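PDB 3HZ8: Thiol:disulfide interchange protein DsbA from Neisseria meningitidis MC58, which probably catalyses thiol-disulfide exchange in the periplasm, as a DsbA-type member of the thioredoxin family. Local coordinates for residues A[65-68]-A[69-72]; A[144-147]-A[148-152]. The protein carries 1 engineered substitution. One frame throughout, in Å; residues are numbered along the deposited sequence.

Contact 1 of 2, residues A[65-68]-A[69-72]; sequences VWQK and EMLT
The chain turns back on itself at Gln67-Met70, where Met70 N gives a hydrogen bond to Gln67 O at 2.9 Å, and helical geometry is clear by Leu71. One residue on, Leu71 N reaches Lys68 O at 3.3 Å, a weak bond; the same oxygen also accepts a water, which in turn bonds Thr72 OG1. Met70 is the buried side chain at the centre of the contact. Its chain leaves with CG beside the carbonyl carbon (chi1 -165°) and bends only at the last torsion, so that the thioether runs back alongside the Trp66 side chain, pointing the same way. Its sulfur SD takes a weak, long hydrogen bond from Trp66 N at 3.5 Å and lies 5.2 Å from the centroid of the five-membered Trp66 ring, 45° off the normal, an oblique Met-aromatic contact. The methyl CE continues to Trp66 CB at 4.0 Å. Among the exposed residues, the extended Gln67 chain and the bent Glu69 chain cross at about a right angle, Gln67 CG touching Glu69 OE1 at 3.5 Å with amide and carboxylate planes 60° apart. Lys68 NZ remains 5.1 Å from Glu69 OE2, near enough for some attraction but not a salt bridge. The turn joins strand 57-63 to helix 71-83. Phe35 touches both Met70 and Trp66, while Val65, Trp66 and Leu71 lean on helix 134-149, and Thr72 packs on Pro109 and Leu112 of helix 109-118.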
loop_
_atom_site.group_PDB
_atom_site.type_symbol
_atom_site.label_atom_id
_atom_site.label_comp_id
_atom_site.label_asym_id
_atom_site.label_seq_id
_atom_site.Cartn_x
_atom_site.Cartn_y
_atom_site.Cartn_z
ATOM N N VAL A 65 2.708 -7.854 -7.829
ATOM C CA VAL A 65 3.732 -8.516 -8.645
ATOM C C VAL A 65 3.010 -9.246 -9.776
ATOM O O VAL A 65 2.360 -10.270 -9.550
ATOM C CB VAL A 65 4.625 -9.476 -7.815
ATOM C CG1 VAL A 65 5.649 -10.182 -8.716
ATOM C CG2 VAL A 65 5.300 -8.724 -6.672
ATOM N N TRP A 66 3.109 -8.685 -10.982
ATOM C CA TRP A 66 2.359 -9.166 -12.144
ATOM C C TRP A 66 3.267 -9.839 -13.177
ATOM O O TRP A 66 2.788 -10.399 -14.154
ATOM C CB TRP A 66 1.623 -7.991 -12.796
ATOM C CG TRP A 66 0.414 -7.546 -12.027
ATOM C CD1 TRP A 66 -0.353 -8.308 -11.186
ATOM C CD2 TRP A 66 -0.194 -6.248 -12.053
ATOM N NE1 TRP A 66 -1.393 -7.559 -10.679
ATOM C CE2 TRP A 66 -1.318 -6.290 -11.190
ATOM C CE3 TRP A 66 0.122 -5.045 -12.697
ATOM C CZ2 TRP A 66 -2.143 -5.184 -10.983
ATOM C CZ3 TRP A 66 -0.715 -3.949 -12.506
ATOM C CH2 TRP A 66 -1.836 -4.028 -11.649
ATOM N N GLN A 67 4.572 -9.756 -12.952
ATOM C CA GLN A 67 5.562 -10.432 -13.795
ATOM C C GLN A 67 6.854 -10.559 -12.996
ATOM O O GLN A 67 7.055 -9.830 -12.020
ATOM C CB GLN A 67 5.781 -9.676 -15.123
ATOM C CG GLN A 67 6.285 -8.229 -14.969
ATOM C CD GLN A 67 6.400 -7.461 -16.278
ATOM O OE1 GLN A 67 5.919 -7.911 -17.328
ATOM N NE2 GLN A 67 7.031 -6.283 -16.216
ATOM N N LYS A 68 7.745 -11.475 -13.392
ATOM C CA LYS A 68 8.937 -11.732 -12.568
ATOM C C LYS A 68 9.811 -10.487 -12.411
ATOM O O LYS A 68 10.465 -10.312 -11.393
ATOM C CB LYS A 68 9.764 -12.907 -13.100
ATOM C CG LYS A 68 10.522 -12.613 -14.384
ATOM C CD LYS A 68 11.354 -13.822 -14.855
ATOM C CE LYS A 68 12.127 -13.525 -16.141
ATOM N NZ LYS A 68 13.324 -14.426 -16.372
ATOM N N GLU A 69 9.800 -9.621 -13.425
ATOM C CA GLU A 69 10.609 -8.408 -13.401
ATOM C C GLU A 69 10.131 -7.416 -12.345
ATOM O O GLU A 69 10.861 -6.507 -11.966
ATOM C CB GLU A 69 10.590 -7.739 -14.774
ATOM C CG GLU A 69 11.311 -8.526 -15.859
ATOM C CD GLU A 69 10.417 -9.542 -16.569
ATOM O OE1 GLU A 69 9.246 -9.742 -16.161
ATOM O OE2 GLU A 69 10.890 -10.149 -17.554
ATOM N N MET A 70 8.902 -7.604 -11.879
ATOM C CA MET A 70 8.271 -6.669 -10.937
ATOM C C MET A 70 8.624 -6.968 -9.479
ATOM O O MET A 70 8.393 -6.134 -8.604
ATOM C CB MET A 70 6.751 -6.652 -11.162
ATOM C CG MET A 70 6.004 -5.481 -10.525
ATOM S SD MET A 70 4.244 -5.419 -10.950
ATOM C CE MET A 70 4.303 -5.027 -12.719
ATOM N N LEU A 71 9.192 -8.149 -9.231
ATOM C CA LEU A 71 9.594 -8.532 -7.879
ATOM C C LEU A 71 10.583 -7.539 -7.268
ATOM O O LEU A 71 10.529 -7.282 -6.085
ATOM C CB LEU A 71 10.146 -9.968 -7.838
ATOM C CG LEU A 71 10.300 -10.610 -6.452
ATOM C CD1 LEU A 71 8.964 -10.721 -5.739
ATOM C CD2 LEU A 71 10.961 -11.979 -6.566
ATOM N N THR A 72 11.470 -6.978 -8.093
ATOM C CA THR A 72 12.435 -5.980 -7.611
ATOM C C THR A 72 11.743 -4.744 -7.024
ATOM O O THR A 72 12.171 -4.198 -5.994
ATOM C CB THR A 72 13.424 -5.584 -8.735
ATOM O OG1 THR A 72 14.197 -6.737 -9.107
ATOM C CG2 THR A 72 14.369 -4.446 -8.277
HETATM O O HOH W 1 12.512 -8.847 -10.365
#

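Contact 2 of 2, residues A[144-147]-A[148-152]; sequences QELT and ETFQI
Gln144 and Glu148, one helical turn apart, meet with their amide and carboxylate planes 82° from each other. Gln144 NE2 donates to Glu148 OE2 at 2.7 Å, and the bond is nearly straight (163° at the hydrogen): the oxygen lies in the amide plane and is met on its syn side, from a little out of the carboxylate plane. Gln144 CG stands anti to the backbone N (chi1 -174°), and the extended chain carries the amide along the helix surface to this carboxylate. Next round the helix, Glu145 bends at chi2 and sends OE2 to 3.0 Å from Thr149 OG1, which is also 2.9 Å from Glu145 O; the hydroxyl proton could serve either acceptor. Glu145 OE1 has a separate partner, a salt bridge to Lys142. Leu146 and Phe150 form the apolar pair: the methyl CD2 of Leu146 rests 3.9 Å from Phe150 CE2, while Leu146 O sits at the ring edge, near its plane. The methyl CG2 of Thr149 lies over one face of that ring, displaced toward the rim. The main chain then stops the helix. Ile152 N bonds Thr147 O at 3.0 Å, and a weak bond joins Gln151 N to Glu148 O. With Gln151 at positive phi as the C-prime residue, this pair of bonds defines a Schellman motif, the C-terminal cap of helix 134-149 in the DsbA-like thioredoxin domain.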
loop_
_atom_site.group_PDB
_atom_site.type_symbol
_atom_site.label_atom_id
_atom_site.label_comp_id
_atom_site.label_asym_id
_atom_site.label_seq_id
_atom_site.Cartn_x
_atom_site.Cartn_y
_atom_site.Cartn_z
ATOM N N GLN A 144 3.836 -11.054 -3.860
ATOM C CA GLN A 144 3.438 -11.833 -5.019
ATOM C C GLN A 144 2.338 -12.835 -4.689
ATOM O O GLN A 144 1.377 -12.967 -5.445
ATOM C CB GLN A 144 4.627 -12.560 -5.655
ATOM C CG GLN A 144 4.249 -13.253 -6.943
ATOM C CD GLN A 144 5.431 -13.856 -7.667
ATOM O OE1 GLN A 144 6.585 -13.568 -7.356
ATOM N NE2 GLN A 144 5.140 -14.701 -8.642
ATOM N N GLU A 145 2.504 -13.536 -3.561
ATOM C CA GLU A 145 1.496 -14.476 -3.087
ATOM C C GLU A 145 0.130 -13.812 -2.902
ATOM O O GLU A 145 -0.867 -14.365 -3.312
ATOM C CB GLU A 145 1.963 -15.152 -1.794
ATOM C CG GLU A 145 1.002 -16.215 -1.250
ATOM C CD GLU A 145 0.133 -15.705 -0.103
ATOM O OE1 GLU A 145 0.696 -15.402 0.976
ATOM O OE2 GLU A 145 -1.112 -15.611 -0.277
ATOM N N LEU A 146 0.092 -12.632 -2.285
ATOM C CA LEU A 146 -1.178 -11.916 -2.117
ATOM C C LEU A 146 -1.798 -11.550 -3.459
ATOM O O LEU A 146 -3.001 -11.701 -3.659
ATOM C CB LEU A 146 -0.994 -10.651 -1.282
ATOM C CG LEU A 146 -0.592 -10.853 0.179
ATOM C CD1 LEU A 146 -0.184 -9.527 0.795
ATOM C CD2 LEU A 146 -1.738 -11.488 0.979
ATOM N N THR A 147 -0.970 -11.049 -4.370
ATOM C CA THR A 147 -1.435 -10.648 -5.698
ATOM C C THR A 147 -2.169 -11.800 -6.389
ATOM O O THR A 147 -3.265 -11.619 -6.925
ATOM C CB THR A 147 -0.246 -10.153 -6.577
ATOM O OG1 THR A 147 0.412 -9.055 -5.934
ATOM C CG2 THR A 147 -0.735 -9.705 -7.969
ATOM N N GLU A 148 -1.559 -12.987 -6.328
ATOM C CA GLU A 148 -2.081 -14.170 -7.006
ATOM C C GLU A 148 -3.270 -14.785 -6.269
ATOM O O GLU A 148 -4.295 -15.075 -6.890
ATOM C CB GLU A 148 -0.956 -15.196 -7.202
ATOM C CG GLU A 148 0.107 -14.721 -8.234
ATOM C CD GLU A 148 1.424 -15.494 -8.167
ATOM O OE1 GLU A 148 1.481 -16.546 -7.495
ATOM O OE2 GLU A 148 2.419 -15.034 -8.788
ATOM N N THR A 149 -3.131 -14.978 -4.961
ATOM C CA THR A 149 -4.204 -15.575 -4.164
ATOM C C THR A 149 -5.486 -14.757 -4.240
ATOM O O THR A 149 -6.578 -15.320 -4.390
ATOM C CB THR A 149 -3.787 -15.749 -2.684
ATOM O OG1 THR A 149 -2.633 -16.595 -2.611
ATOM C CG2 THR A 149 -4.913 -16.360 -1.851
ATOM N N PHE A 150 -5.357 -13.431 -4.135
ATOM C CA PHE A 150 -6.538 -12.567 -4.084
ATOM C C PHE A 150 -6.882 -11.928 -5.425
ATOM O O PHE A 150 -7.809 -11.118 -5.525
ATOM C CB PHE A 150 -6.428 -11.566 -2.925
ATOM C CG PHE A 150 -6.396 -12.245 -1.587
ATOM C CD1 PHE A 150 -7.573 -12.769 -1.047
ATOM C CD2 PHE A 150 -5.202 -12.438 -0.908
ATOM C CE1 PHE A 150 -7.551 -13.431 0.157
ATOM C CE2 PHE A 150 -5.180 -13.103 0.309
ATOM C CZ PHE A 150 -6.359 -13.607 0.841
ATOM N N GLN A 151 -6.152 -12.347 -6.459
ATOM C CA GLN A 151 -6.392 -11.901 -7.844
ATOM C C GLN A 151 -6.511 -10.376 -7.958
ATOM O O GLN A 151 -7.463 -9.826 -8.527
ATOM C CB GLN A 151 -7.586 -12.646 -8.453
ATOM C CG GLN A 151 -7.387 -14.169 -8.418
ATOM C CD GLN A 151 -8.600 -14.919 -8.897
ATOM O OE1 GLN A 151 -9.630 -14.950 -8.219
ATOM N NE2 GLN A 151 -8.492 -15.527 -10.077
ATOM N N ILE A 152 -5.527 -9.698 -7.373
ATOM C CA ILE A 152 -5.475 -8.245 -7.447
ATOM C C ILE A 152 -4.955 -7.888 -8.842
ATOM O O ILE A 152 -3.754 -8.007 -9.096
ATOM C CB ILE A 152 -4.553 -7.649 -6.335
ATOM C CG1 ILE A 152 -4.941 -8.183 -4.946
ATOM C CG2 ILE A 152 -4.517 -6.104 -6.391
ATOM C CD1 ILE A 152 -6.366 -7.852 -4.477
#

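In the fold
Contact 1, the entry into helix 71-83, and contact 2, the C-terminal end of helix 134-149, lie side by side with centres about 12 Å apart. Two probable hydrogen bonds connect them: Trp66 NE1 to Ile152 O at 2.9 Å, and Val65 N to Thr147 OG1 at 3.2 Å. That hydroxyl also bonds Met143 O within its own helix. Packing fills in around these, with Thr147 CG2 3.5 Å from Trp66 NE1 and Gln144 CB 3.8 Å from Val65 CB. The loop at 65-68 is thus tied to the residues that close the Schellman motif. The Trp66 side chain lies near, without touching, Cys36 and Cys39, which form the redox-active disulfide.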